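Local coordinates for transcriptional regulator, MarR family (Silicibacter pomeroyi DSS-3, PDB 3CDH), which probably binds DNA and regulates transcription as a MarR-family regulator, with a helix-turn-helix in each subunit of what is likely a homodimer, at the interface of chains A and B. Residues are numbered along the deposited sequence; one frame, centred on the assembly and turned at random. Chains: chain A/B, Transcriptional regulator, MarR family.

Contacts 1 and 2 are twins across the two-fold axis, about 30 Å apart between the centres of their C-alpha atoms: in each, the N-terminal segment of one chain packs against helices 43-54 (43-52 in chain A) and 105-130 (105-128) of the other. Contacts 3 and 4 lie between them, about 8 Å apart by the same measure, and share A:Leu21 of helix 17-38. Contacts 2 and 3 share B:Leu18, their centres about 12 Å apart. One chain thus grips its partner from the N-terminal segment through helix 17-38 to C-terminal helix 137-147, as expected of a MarR-family dimer, although the structure alone does not prove this assembly.

Contact 1: the interface of chains A and B. Residues chain A 12-13, 16; chain B 46, 50, 53, 115, 118.
A:Phe12 presents one face to B:Val115, whose CG1 methyl sits over the ring centre at 3.7 Å from the centroid, a CH-pi contact. The two side chains come from opposite directions, and the second methyl, CG2, reaches the ring rim at CE2. CG of A:Phe12 stands anti to the backbone N (chi1 160°), which sends the ring away from its own helix and into chain B. Further apolar packing closes round the same rim: B:Ala50 CB lies 3.9 Å from CE2, and B:Trp46 CH2 lies 4.0 Å from that CE2 atom. An alanine at A:Phe12 is likely to leave the methyls of B:Val115 and the B:Trp46 edge facing a gap where the ring had filled the groove. Between aromatic groups, A:Tyr16 brings CE2 to the edge of the B:Trp46 indole, in its plane and 3.9 Å from CZ2. The tyrosine tip also presses on a methyl, its phenol OH 3.6 Å from B:Ala118 CB. A polar link runs through water 1, which joins the backbone N of A:Val13 at 3.1 Å to the carbonyl O of B:Ala50 at 2.9 Å. In the fold, the short N-terminal helix 12-15 and the loop residue after it dock across helices 43-54 and 105-130 of the partner, tying the start of one chain to the body of the other.

Contact 2: the interface of chains A and B. Residues chain A 32, 46, 118-119, 121; chain B 12, 16, 18.
B:Tyr16 reaches across to A:Ala118 and A:Trp46 with an extended side chain, CG anti to the backbone N (chi1 178°). At its root, CB rests over the rim of the B:Phe12 ring of its own chain. Further out, the tyrosine ring is sandwiched within chain B: CZ of B:Phe12 lies over the centre of one face and the backbone N of B:Leu18 over the other, which should fix its rotation. On one side of the ring, CE2 meets the edge of the A:Trp46 indole in plane, 3.8 Å from CZ2. The A:Ala118 methyl lies above the tyrosine plane near its outer end, on the face that B:Phe12 also covers, with CB 3.8 Å from B:Tyr16 CZ. At the tip, B:Tyr16 OH lies 3.5 Å from A:Ala118 CB and also borders CD2 of A:Phe32. B:Phe12, stacked over that face, turns CZ to A:Ala118 CB and CE2 to A:Trp46 CH2, the indole side chain crossing at about a right angle. A:Arg119 runs antiparallel alongside B:Phe12; its CG is 3.7 Å from CE1, and one guanidinium face covers CD1 with the planes 58° apart. A:His121 CE1 packs on the B:Leu18 CD2 methyl at 3.9 Å. Water 2 completes the tip: it lies 2.6 Å from B:Tyr16 OH and 2.9 Å from the carbonyl O of A:Ala118, and it sits in the plane of the A:His121 ring at its ND1 edge.

Contact 3: the interface of chains A and B. Residues chain A 21-22, 25, 29, 68; chain B 18, 21-23, 25.
A:Ser25 and B:Ala22 meet in a patch without aromatic rings, where the flat groups are peptide units. Against the peptide leading into B:Ala22 lies the A:Ser25 hydroxyl, OG being 3.3 Å from CA and close to N. The two-fold-related pair places B:Ser25 OG at the same distance, 3.3 Å, from A:Ala22 CA. Both serines hold OG anti to the backbone N (chi1 173° and 174°), which swings the hydroxyls over the partner helix, while A:Ser25 CB packs on B:Leu21 CB, and B:Ser25 CB on A:Leu21 CB. Near the B:Ala22 carbonyl, the A:Leu68 CD1 methyl comes to 3.7 Å from O and also touches CB. Water 3 supplies a polar bridge, 2.8 Å from A:Ser25 OG and 2.7 Å from the carbonyl O of B:Leu18. It also touches A:Ser29 OG, which donates a hydrogen bond of 2.9 Å to the carbonyl O of A:Ser25, tilted 24° from the carbonyl plane. In the fold, the two copies of helix 17-38 cross here close to the two-fold axis, and A:Leu68 comes from the turn between helices 60-66 and 71-83, the helix-turn-helix, bringing the DNA-binding unit against the dimer core.

Contact 4: the interface of chains A and B. Residues chain A 21, 141, 144; chain B 24, 28, 137, 141.
The helical dimerisation region, built here from helices 17-38 and 137-147 of both chains, brings A:Leu21 against B:Leu141, B:Ser24 and B:Ala28. The two branches of A:Leu21 divide the work. CD1 meets the B:Ala28 methyl at 3.6 Å, while CD2 lies 3.7 Å from CD1 of B:Leu141, which crosses it obliquely and also touches CG. CD2 further reaches B:Ser24 CB at 4.0 Å. A chi1 of -77°, CG anti to the carbonyl carbon, directs the leucine fork between the partner's two helices. Were A:Leu21 shortened to an alanine, the B:Ala28 methyl and B:Leu141 CD1 would probably lose their packing partner and a gap would open between the helices. The C-terminal helix of chain A closes on the same serine: A:Leu144 CD2 lies 3.9 Å from B:Ser24 CB, and A:Leu141 CD2 lies 3.8 Å from its OG. That CD2 methyl also meets the B:Ile137 CD1 tip at 4.1 Å, the two side chains crossing at about a right angle. B:Ile137 reaches it through CG1, which stands anti to the backbone N (chi1 175°). Together these groups form a largely apolar seam, with the B:Ser24 side chain packed into it, that interlocks the N- and C-terminal helices of the two subunits, and this packing presumably holds the dimer together and sets how its two DNA-binding lobes are spaced.

Contact 1: the interface of chains A and B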
ATOM      1  N   PHE A  12      11.191   5.508  15.135  1.00 68.85           N
ATOM      2  CA  PHE A  12      10.794   6.415  14.064  1.00 65.83           C
ATOM      3  C   PHE A  12       9.683   5.809  13.212  1.00 63.41           C
ATOM      4  O   PHE A  12       8.596   6.375  13.100  1.00 62.70           O
ATOM      5  CB  PHE A  12      11.997   6.767  13.187  1.00 65.65           C
ATOM      6  CG  PHE A  12      11.625   7.287  11.828  1.00 63.66           C
ATOM      7  CD1 PHE A  12      10.852   8.429  11.697  1.00 62.41           C
ATOM      8  CD2 PHE A  12      12.048   6.635  10.682  1.00 62.44           C
ATOM      9  CE1 PHE A  12      10.508   8.910  10.448  1.00 61.05           C
ATOM     10  CE2 PHE A  12      11.707   7.111   9.430  1.00 59.83           C
ATOM     11  CZ  PHE A  12      10.936   8.250   9.313  1.00 59.82           C
ATOM     12  N   VAL A  13       9.965   4.657  12.614  1.00 61.69           N
ATOM     13  CA  VAL A  13       8.979   3.954  11.800  1.00 58.96           C
ATOM     14  C   VAL A  13       7.662   3.792  12.550  1.00 58.53           C
ATOM     15  O   VAL A  13       6.586   3.839  11.953  1.00 56.37           O
ATOM     16  CB  VAL A  13       9.489   2.566  11.371  1.00 58.58           C
ATOM     17  CG1 VAL A  13       8.366   1.765  10.731  1.00 56.54           C
ATOM     18  CG2 VAL A  13      10.664   2.705  10.416  1.00 58.40           C
ATOM     19  N   TYR A  16       5.715   7.011  12.026  1.00 57.68           N
ATOM     20  CA  TYR A  16       5.912   7.703  10.757  1.00 56.17           C
ATOM     21  C   TYR A  16       4.734   7.480   9.820  1.00 54.28           C
ATOM     22  O   TYR A  16       4.435   6.348   9.439  1.00 53.42           O
ATOM     23  CB  TYR A  16       7.209   7.238  10.092  1.00 56.29           C
ATOM     24  CG  TYR A  16       7.417   7.796   8.702  1.00 56.63           C
ATOM     25  CD1 TYR A  16       7.261   9.151   8.445  1.00 57.36           C
ATOM     26  CD2 TYR A  16       7.770   6.966   7.645  1.00 55.19           C
ATOM     27  CE1 TYR A  16       7.450   9.666   7.177  1.00 55.21           C
ATOM     28  CE2 TYR A  16       7.961   7.471   6.373  1.00 54.51           C
ATOM     29  CZ  TYR A  16       7.799   8.822   6.144  1.00 55.43           C
ATOM     30  OH  TYR A  16       7.989   9.328   4.880  1.00 57.61           O
TER
ATOM     31  N   TRP B  46      15.270   2.368   1.062  1.00 39.74           N
ATOM     32  CA  TRP B  46      15.008   3.415   2.034  1.00 39.95           C
ATOM     33  C   TRP B  46      14.331   2.863   3.290  1.00 39.88           C
ATOM     34  O   TRP B  46      14.636   3.292   4.417  1.00 40.88           O
ATOM     35  CB  TRP B  46      14.231   4.556   1.382  1.00 39.88           C
ATOM     36  CG  TRP B  46      13.113   5.070   2.168  1.00 41.16           C
ATOM     37  CD1 TRP B  46      11.794   4.842   1.929  1.00 41.63           C
ATOM     38  CD2 TRP B  46      13.172   5.912   3.323  1.00 42.07           C
ATOM     39  NE1 TRP B  46      11.020   5.495   2.851  1.00 42.98           N
ATOM     40  CE2 TRP B  46      11.835   6.162   3.723  1.00 42.68           C
ATOM     41  CE3 TRP B  46      14.213   6.485   4.054  1.00 42.52           C
ATOM     42  CZ2 TRP B  46      11.509   6.945   4.832  1.00 43.04           C
ATOM     43  CZ3 TRP B  46      13.891   7.271   5.170  1.00 44.51           C
ATOM     44  CH2 TRP B  46      12.549   7.485   5.549  1.00 44.26           C
ATOM     45  N   ALA B  50      15.290   3.364   6.949  1.00 44.94           N
ATOM     46  CA  ALA B  50      14.359   3.903   7.930  1.00 46.11           C
ATOM     47  C   ALA B  50      14.256   2.984   9.170  1.00 47.76           C
ATOM     48  O   ALA B  50      14.284   3.470  10.320  1.00 49.36           O
ATOM     49  CB  ALA B  50      13.023   4.168   7.300  1.00 44.71           C
ATOM     50  N   VAL B  53      17.713   3.146  11.429  1.00 57.14           N
ATOM     51  CA  VAL B  53      18.198   4.398  11.983  1.00 59.80           C
ATOM     52  C   VAL B  53      18.171   4.424  13.522  1.00 63.98           C
ATOM     53  O   VAL B  53      19.185   4.761  14.113  1.00 65.56           O
ATOM     54  CB  VAL B  53      17.508   5.614  11.339  1.00 58.99           C
ATOM     55  CG1 VAL B  53      16.172   5.899  11.987  1.00 58.60           C
ATOM     56  CG2 VAL B  53      18.409   6.825  11.397  1.00 60.19           C
ATOM     57  N   VAL B 115      16.008  10.239   6.860  1.00 52.70           N
ATOM     58  CA  VAL B 115      14.962  10.325   7.870  1.00 53.47           C
ATOM     59  C   VAL B 115      14.620  11.799   8.159  1.00 55.92           C
ATOM     60  O   VAL B 115      13.444  12.171   8.291  1.00 56.16           O
ATOM     61  CB  VAL B 115      15.311   9.511   9.133  1.00 54.17           C
ATOM     62  CG1 VAL B 115      14.358   9.815  10.269  1.00 54.91           C
ATOM     63  CG2 VAL B 115      15.272   8.012   8.805  1.00 51.98           C
ATOM     64  N   ALA B 118      12.355  12.775   5.358  1.00 55.23           N
ATOM     65  CA  ALA B 118      11.066  12.123   5.561  1.00 54.99           C
ATOM     66  C   ALA B 118      10.258  12.904   6.591  1.00 57.04           C
ATOM     67  O   ALA B 118       9.092  13.212   6.339  1.00 56.81           O
ATOM     68  CB  ALA B 118      11.217  10.647   5.955  1.00 52.91           C
TER
HETATM   69  O   HOH W   1      12.698   3.196  12.781  1.00 52.72           O

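Contact 2: the interface of chains A and B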
ATOM      1  N   PHE A  32      -8.401 -10.178   2.872  1.00 59.63           N
ATOM      2  CA  PHE A  32      -9.074 -10.379   1.609  1.00 58.90           C
ATOM      3  C   PHE A  32      -8.215 -10.942   0.483  1.00 59.30           C
ATOM      4  O   PHE A  32      -8.709 -11.724  -0.320  1.00 59.18           O
ATOM      5  CB  PHE A  32      -9.692  -9.073   1.162  1.00 57.38           C
ATOM      6  CG  PHE A  32     -10.581  -9.225   0.005  1.00 56.92           C
ATOM      7  CD1 PHE A  32     -11.665 -10.083   0.070  1.00 57.36           C
ATOM      8  CD2 PHE A  32     -10.335  -8.534  -1.171  1.00 56.09           C
ATOM      9  CE1 PHE A  32     -12.489 -10.255  -1.020  1.00 56.87           C
ATOM     10  CE2 PHE A  32     -11.163  -8.688  -2.263  1.00 55.35           C
ATOM     11  CZ  PHE A  32     -12.238  -9.556  -2.185  1.00 55.95           C
ATOM     12  N   TRP A  46      -8.651  -8.700  -9.822  1.00 38.21           N
ATOM     13  CA  TRP A  46      -9.708  -8.431  -8.874  1.00 37.51           C
ATOM     14  C   TRP A  46     -10.054  -6.949  -8.980  1.00 36.74           C
ATOM     15  O   TRP A  46     -11.238  -6.574  -9.117  1.00 37.16           O
ATOM     16  CB  TRP A  46      -9.297  -8.843  -7.460  1.00 37.29           C
ATOM     17  CG  TRP A  46      -9.720  -7.837  -6.431  1.00 38.99           C
ATOM     18  CD1 TRP A  46      -8.898  -6.998  -5.705  1.00 39.47           C
ATOM     19  CD2 TRP A  46     -11.060  -7.535  -6.017  1.00 39.67           C
ATOM     20  NE1 TRP A  46      -9.649  -6.195  -4.877  1.00 40.16           N
ATOM     21  CE2 TRP A  46     -10.977  -6.507  -5.041  1.00 40.34           C
ATOM     22  CE3 TRP A  46     -12.321  -8.033  -6.372  1.00 39.69           C
ATOM     23  CZ2 TRP A  46     -12.112  -5.969  -4.419  1.00 39.01           C
ATOM     24  CZ3 TRP A  46     -13.447  -7.496  -5.755  1.00 40.42           C
ATOM     25  CH2 TRP A  46     -13.331  -6.468  -4.794  1.00 39.62           C
ATOM     26  N   ALA A 118     -15.711  -8.950  -0.821  1.00 41.69           N
ATOM     27  CA  ALA A 118     -15.101  -7.702  -0.401  1.00 41.26           C
ATOM     28  C   ALA A 118     -15.997  -6.973   0.620  1.00 41.70           C
ATOM     29  O   ALA A 118     -15.503  -6.609   1.697  1.00 41.99           O
ATOM     30  CB  ALA A 118     -14.757  -6.795  -1.570  1.00 39.93           C
ATOM     31  N   ARG A 119     -17.281  -6.765   0.278  0.50 41.65           N
ATOM     32  CA  ARG A 119     -18.181  -5.979   1.125  0.50 42.00           C
ATOM     33  C   ARG A 119     -18.425  -6.705   2.483  0.50 43.85           C
ATOM     34  O   ARG A 119     -18.631  -6.048   3.513  0.50 44.77           O
ATOM     35  CB  ARG A 119     -19.501  -5.544   0.406  0.50 42.62           C
ATOM     36  CG  ARG A 119     -19.406  -4.800  -0.990  0.50 40.49           C
ATOM     37  CD  ARG A 119     -20.670  -3.921  -1.388  0.50 41.66           C
ATOM     38  NE  ARG A 119     -21.081  -4.023  -2.817  0.50 40.90           N
ATOM     39  CZ  ARG A 119     -21.369  -3.019  -3.675  0.50 39.13           C
ATOM     40  NH1 ARG A 119     -21.321  -1.735  -3.306  0.50 40.04           N
ATOM     41  NH2 ARG A 119     -21.715  -3.305  -4.932  0.50 34.51           N
ATOM     42  N   HIS A 121     -16.006  -8.725   4.085  0.50 44.75           N
ATOM     43  CA  HIS A 121     -14.772  -8.428   4.822  0.50 44.01           C
ATOM     44  C   HIS A 121     -14.825  -6.998   5.328  0.50 43.53           C
ATOM     45  O   HIS A 121     -14.607  -6.747   6.510  0.50 44.79           O
ATOM     46  CB  HIS A 121     -13.545  -8.655   3.928  0.50 43.12           C
ATOM     47  CG  HIS A 121     -12.264  -8.090   4.470  0.50 42.52           C
ATOM     48  ND1 HIS A 121     -11.619  -7.018   3.887  0.50 40.80           N
ATOM     49  CD2 HIS A 121     -11.496  -8.466   5.520  0.50 42.48           C
ATOM     50  CE1 HIS A 121     -10.517  -6.749   4.561  0.50 40.50           C
ATOM     51  NE2 HIS A 121     -10.415  -7.617   5.550  0.50 43.02           N
TER
ATOM     52  N   PHE B  12     -18.783   1.392  -6.082  1.00 56.05           N
ATOM     53  CA  PHE B  12     -18.128   0.564  -5.091  1.00 52.70           C
ATOM     54  C   PHE B  12     -16.671   0.963  -4.805  1.00 51.47           C
ATOM     55  O   PHE B  12     -16.321   1.244  -3.666  1.00 49.68           O
ATOM     56  CB  PHE B  12     -18.236  -0.916  -5.449  1.00 52.77           C
ATOM     57  CG  PHE B  12     -17.323  -1.799  -4.657  1.00 50.61           C
ATOM     58  CD1 PHE B  12     -17.514  -1.977  -3.277  1.00 48.51           C
ATOM     59  CD2 PHE B  12     -16.251  -2.432  -5.265  1.00 47.61           C
ATOM     60  CE1 PHE B  12     -16.638  -2.782  -2.512  1.00 45.84           C
ATOM     61  CE2 PHE B  12     -15.374  -3.235  -4.519  1.00 47.42           C
ATOM     62  CZ  PHE B  12     -15.573  -3.409  -3.123  1.00 47.93           C
ATOM     63  N   TYR B  16     -14.772   2.137  -1.158  1.00 46.07           N
ATOM     64  CA  TYR B  16     -14.319   0.900  -0.554  1.00 44.99           C
ATOM     65  C   TYR B  16     -13.116   1.146   0.352  1.00 43.88           C
ATOM     66  O   TYR B  16     -12.157   1.800  -0.060  1.00 42.87           O
ATOM     67  CB  TYR B  16     -13.950  -0.024  -1.682  1.00 45.33           C
ATOM     68  CG  TYR B  16     -13.406  -1.361  -1.330  1.00 45.03           C
ATOM     69  CD1 TYR B  16     -13.919  -2.105  -0.271  1.00 44.89           C
ATOM     70  CD2 TYR B  16     -12.393  -1.921  -2.107  1.00 43.85           C
ATOM     71  CE1 TYR B  16     -13.409  -3.373   0.025  1.00 45.78           C
ATOM     72  CE2 TYR B  16     -11.890  -3.175  -1.826  1.00 44.07           C
ATOM     73  CZ  TYR B  16     -12.400  -3.893  -0.767  1.00 45.67           C
ATOM     74  OH  TYR B  16     -11.899  -5.132  -0.525  1.00 47.55           O
ATOM     75  N   LEU B  18     -10.571  -0.598   1.400  1.00 41.31           N
ATOM     76  CA  LEU B  18      -9.272  -1.076   0.926  1.00 41.11           C
ATOM     77  C   LEU B  18      -8.726  -0.201  -0.201  1.00 40.96           C
ATOM     78  O   LEU B  18      -7.521   0.075  -0.265  1.00 40.10           O
ATOM     79  CB  LEU B  18      -9.334  -2.551   0.534  1.00 41.84           C
ATOM     80  CG  LEU B  18      -8.942  -3.546   1.649  1.00 42.29           C
ATOM     81  CD1 LEU B  18      -9.450  -3.143   3.017  1.00 42.71           C
ATOM     82  CD2 LEU B  18      -9.411  -4.945   1.339  1.00 43.12           C
TER
HETATM   83  O   HOH W   2     -12.659  -6.110   1.749  1.00 51.58           O

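Contact 3: the interface of chains A and B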
ATOM      1  N   LEU A  21       0.344   4.438   7.011  1.00 45.57           N
ATOM      2  CA  LEU A  21      -0.554   4.227   5.868  1.00 44.52           C
ATOM      3  C   LEU A  21      -0.251   2.917   5.163  1.00 43.90           C
ATOM      4  O   LEU A  21      -1.127   2.085   5.011  1.00 43.81           O
ATOM      5  CB  LEU A  21      -0.485   5.382   4.887  1.00 44.35           C
ATOM      6  CG  LEU A  21      -1.241   6.626   5.318  1.00 44.51           C
ATOM      7  CD1 LEU A  21      -0.748   7.777   4.522  1.00 43.33           C
ATOM      8  CD2 LEU A  21      -2.739   6.452   5.123  1.00 43.93           C
ATOM      9  N   ALA A  22       0.997   2.720   4.760  1.00 43.98           N
ATOM     10  CA  ALA A  22       1.364   1.528   4.037  1.00 43.30           C
ATOM     11  C   ALA A  22       1.033   0.243   4.821  1.00 43.92           C
ATOM     12  O   ALA A  22       0.462  -0.694   4.258  1.00 44.37           O
ATOM     13  CB  ALA A  22       2.792   1.576   3.691  1.00 43.39           C
ATOM     14  N   SER A  25      -2.833  -0.399   5.060  1.00 44.27           N
ATOM     15  CA  SER A  25      -3.320  -0.824   3.779  1.00 43.86           C
ATOM     16  C   SER A  25      -2.931  -2.274   3.541  1.00 44.81           C
ATOM     17  O   SER A  25      -3.759  -3.074   3.100  1.00 44.57           O
ATOM     18  CB  SER A  25      -2.766   0.092   2.700  1.00 43.77           C
ATOM     19  OG  SER A  25      -3.078  -0.361   1.402  1.00 42.26           O
ATOM     20  N   SER A  29      -5.701  -5.445   3.673  1.00 51.55           N
ATOM     21  CA  SER A  29      -5.812  -6.186   2.433  1.00 52.36           C
ATOM     22  C   SER A  29      -5.453  -7.638   2.539  1.00 53.76           C
ATOM     23  O   SER A  29      -6.024  -8.444   1.842  1.00 53.90           O
ATOM     24  CB  SER A  29      -4.859  -5.602   1.428  1.00 51.40           C
ATOM     25  OG  SER A  29      -5.331  -4.333   1.074  1.00 53.74           O
ATOM     26  N   LEU A  68      -4.331   1.620  -9.402  1.00 39.20           N
ATOM     27  CA  LEU A  68      -2.959   1.973  -9.066  1.00 39.91           C
ATOM     28  C   LEU A  68      -1.965   1.143  -9.878  1.00 41.11           C
ATOM     29  O   LEU A  68      -1.074   0.507  -9.320  1.00 41.25           O
ATOM     30  CB  LEU A  68      -2.704   1.793  -7.569  1.00 38.63           C
ATOM     31  CG  LEU A  68      -3.777   2.330  -6.629  1.00 36.98           C
ATOM     32  CD1 LEU A  68      -3.277   2.118  -5.209  1.00 36.06           C
ATOM     33  CD2 LEU A  68      -4.229   3.787  -6.891  1.00 32.92           C
TER
ATOM     34  N   LEU B  18     -10.571  -0.598   1.400  1.00 41.31           N
ATOM     35  CA  LEU B  18      -9.272  -1.076   0.926  1.00 41.11           C
ATOM     36  C   LEU B  18      -8.726  -0.201  -0.201  1.00 40.96           C
ATOM     37  O   LEU B  18      -7.521   0.075  -0.265  1.00 40.10           O
ATOM     38  CB  LEU B  18      -9.334  -2.551   0.534  1.00 41.84           C
ATOM     39  CG  LEU B  18      -8.942  -3.546   1.649  1.00 42.29           C
ATOM     40  CD1 LEU B  18      -9.450  -3.143   3.017  1.00 42.71           C
ATOM     41  CD2 LEU B  18      -9.411  -4.945   1.339  1.00 43.12           C
ATOM     42  N   LEU B  21      -7.628   3.032   1.543  1.00 40.67           N
ATOM     43  CA  LEU B  21      -6.331   2.862   2.198  1.00 39.50           C
ATOM     44  C   LEU B  21      -5.191   2.855   1.165  1.00 39.31           C
ATOM     45  O   LEU B  21      -4.209   3.601   1.299  1.00 38.89           O
ATOM     46  CB  LEU B  21      -6.304   1.597   3.047  1.00 39.44           C
ATOM     47  CG  LEU B  21      -6.983   1.643   4.427  1.00 39.58           C
ATOM     48  CD1 LEU B  21      -7.043   0.261   5.051  1.00 37.33           C
ATOM     49  CD2 LEU B  21      -6.299   2.607   5.378  1.00 37.25           C
ATOM     50  N   ALA B  22      -5.347   2.047   0.115  1.00 38.90           N
ATOM     51  CA  ALA B  22      -4.257   1.838  -0.821  1.00 38.44           C
ATOM     52  C   ALA B  22      -3.938   3.105  -1.625  1.00 38.74           C
ATOM     53  O   ALA B  22      -2.770   3.451  -1.810  1.00 38.47           O
ATOM     54  CB  ALA B  22      -4.556   0.678  -1.715  1.00 38.08           C
ATOM     55  N   ALA B  23      -4.970   3.805  -2.072  1.00 39.79           N
ATOM     56  CA  ALA B  23      -4.789   5.062  -2.786  1.00 40.77           C
ATOM     57  C   ALA B  23      -4.099   6.105  -1.900  1.00 41.18           C
ATOM     58  O   ALA B  23      -3.134   6.763  -2.330  1.00 41.86           O
ATOM     59  CB  ALA B  23      -6.118   5.583  -3.288  1.00 41.23           C
ATOM     60  N   SER B  25      -2.132   5.658   0.663  1.00 42.99           N
ATOM     61  CA  SER B  25      -0.767   5.340   0.965  1.00 43.29           C
ATOM     62  C   SER B  25       0.073   5.698  -0.281  1.00 44.31           C
ATOM     63  O   SER B  25       1.140   6.297  -0.169  1.00 43.89           O
ATOM     64  CB  SER B  25      -0.670   3.869   1.344  1.00 42.55           C
ATOM     65  OG  SER B  25       0.672   3.477   1.510  1.00 42.59           O
TER
HETATM   66  O   HOH W   3      -5.678  -1.354   1.137  1.00 41.78           O

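Contact 4: the interface of chains A and B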
ATOM      1  N   LEU A  21       0.344   4.438   7.011  1.00 45.57           N
ATOM      2  CA  LEU A  21      -0.554   4.227   5.868  1.00 44.52           C
ATOM      3  C   LEU A  21      -0.251   2.917   5.163  1.00 43.90           C
ATOM      4  O   LEU A  21      -1.127   2.085   5.011  1.00 43.81           O
ATOM      5  CB  LEU A  21      -0.485   5.382   4.887  1.00 44.35           C
ATOM      6  CG  LEU A  21      -1.241   6.626   5.318  1.00 44.51           C
ATOM      7  CD1 LEU A  21      -0.748   7.777   4.522  1.00 43.33           C
ATOM      8  CD2 LEU A  21      -2.739   6.452   5.123  1.00 43.93           C
ATOM      9  N   LEU A 141      -9.786   9.253   5.454  1.00 50.32           N
ATOM     10  CA  LEU A 141      -9.068   8.973   4.229  1.00 49.49           C
ATOM     11  C   LEU A 141      -9.559   9.839   3.055  1.00 50.99           C
ATOM     12  O   LEU A 141      -8.726  10.379   2.300  1.00 51.47           O
ATOM     13  CB  LEU A 141      -9.129   7.498   3.875  1.00 47.55           C
ATOM     14  CG  LEU A 141      -8.539   6.574   4.923  1.00 46.21           C
ATOM     15  CD1 LEU A 141      -8.740   5.106   4.582  1.00 42.51           C
ATOM     16  CD2 LEU A 141      -7.076   6.862   5.124  1.00 46.31           C
ATOM     17  N   LEU A 144      -8.035  13.160   3.431  1.00 56.87           N
ATOM     18  CA  LEU A 144      -6.613  13.134   3.131  1.00 56.84           C
ATOM     19  C   LEU A 144      -6.428  13.163   1.619  1.00 58.05           C
ATOM     20  O   LEU A 144      -5.654  13.985   1.082  1.00 58.74           O
ATOM     21  CB  LEU A 144      -5.961  11.894   3.742  1.00 55.40           C
ATOM     22  CG  LEU A 144      -4.592  11.469   3.225  1.00 54.06           C
ATOM     23  CD1 LEU A 144      -3.573  12.530   3.512  1.00 53.87           C
ATOM     24  CD2 LEU A 144      -4.172  10.151   3.832  1.00 53.60           C
TER
ATOM     25  N   SER B  24      -4.572   6.248  -0.669  1.00 41.51           N
ATOM     26  CA  SER B  24      -3.961   7.166   0.281  1.00 42.86           C
ATOM     27  C   SER B  24      -2.481   6.915   0.440  1.00 43.03           C
ATOM     28  O   SER B  24      -1.666   7.839   0.381  1.00 43.55           O
ATOM     29  CB  SER B  24      -4.586   6.992   1.642  1.00 42.58           C
ATOM     30  OG  SER B  24      -5.915   7.417   1.574  1.00 46.11           O
ATOM     31  N   ALA B  28       0.105   9.644  -0.707  1.00 50.81           N
ATOM     32  CA  ALA B  28       0.820  10.313   0.361  1.00 50.58           C
ATOM     33  C   ALA B  28       2.323  10.101   0.200  1.00 49.78           C
ATOM     34  O   ALA B  28       3.098  11.037   0.444  1.00 50.60           O
ATOM     35  CB  ALA B  28       0.336   9.845   1.725  1.00 49.90           C
ATOM     36  N   ILE B 137      -5.210  11.702  11.644  1.00 64.72           N
ATOM     37  CA  ILE B 137      -4.907  10.541  10.797  1.00 60.41           C
ATOM     38  C   ILE B 137      -3.977   9.529  11.488  1.00 59.19           C
ATOM     39  O   ILE B 137      -4.171   8.326  11.396  1.00 58.15           O
ATOM     40  CB  ILE B 137      -4.337  10.976   9.402  1.00 59.34           C
ATOM     41  CG1 ILE B 137      -3.899   9.783   8.554  1.00 57.84           C
ATOM     42  CG2 ILE B 137      -3.118  11.854   9.535  1.00 58.92           C
ATOM     43  CD1 ILE B 137      -5.004   9.062   7.836  1.00 56.35           C
ATOM     44  N   LEU B 141      -4.895   5.645  12.356  1.00 50.82           N
ATOM     45  CA  LEU B 141      -4.223   4.509  11.720  1.00 48.53           C
ATOM     46  C   LEU B 141      -3.633   3.585  12.777  1.00 49.31           C
ATOM     47  O   LEU B 141      -3.729   2.355  12.664  1.00 48.85           O
ATOM     48  CB  LEU B 141      -3.175   4.978  10.700  1.00 47.08           C
ATOM     49  CG  LEU B 141      -3.647   5.834   9.522  1.00 44.80           C
ATOM     50  CD1 LEU B 141      -2.455   6.385   8.773  1.00 45.55           C
ATOM     51  CD2 LEU B 141      -4.549   5.052   8.591  1.00 42.01           C
TER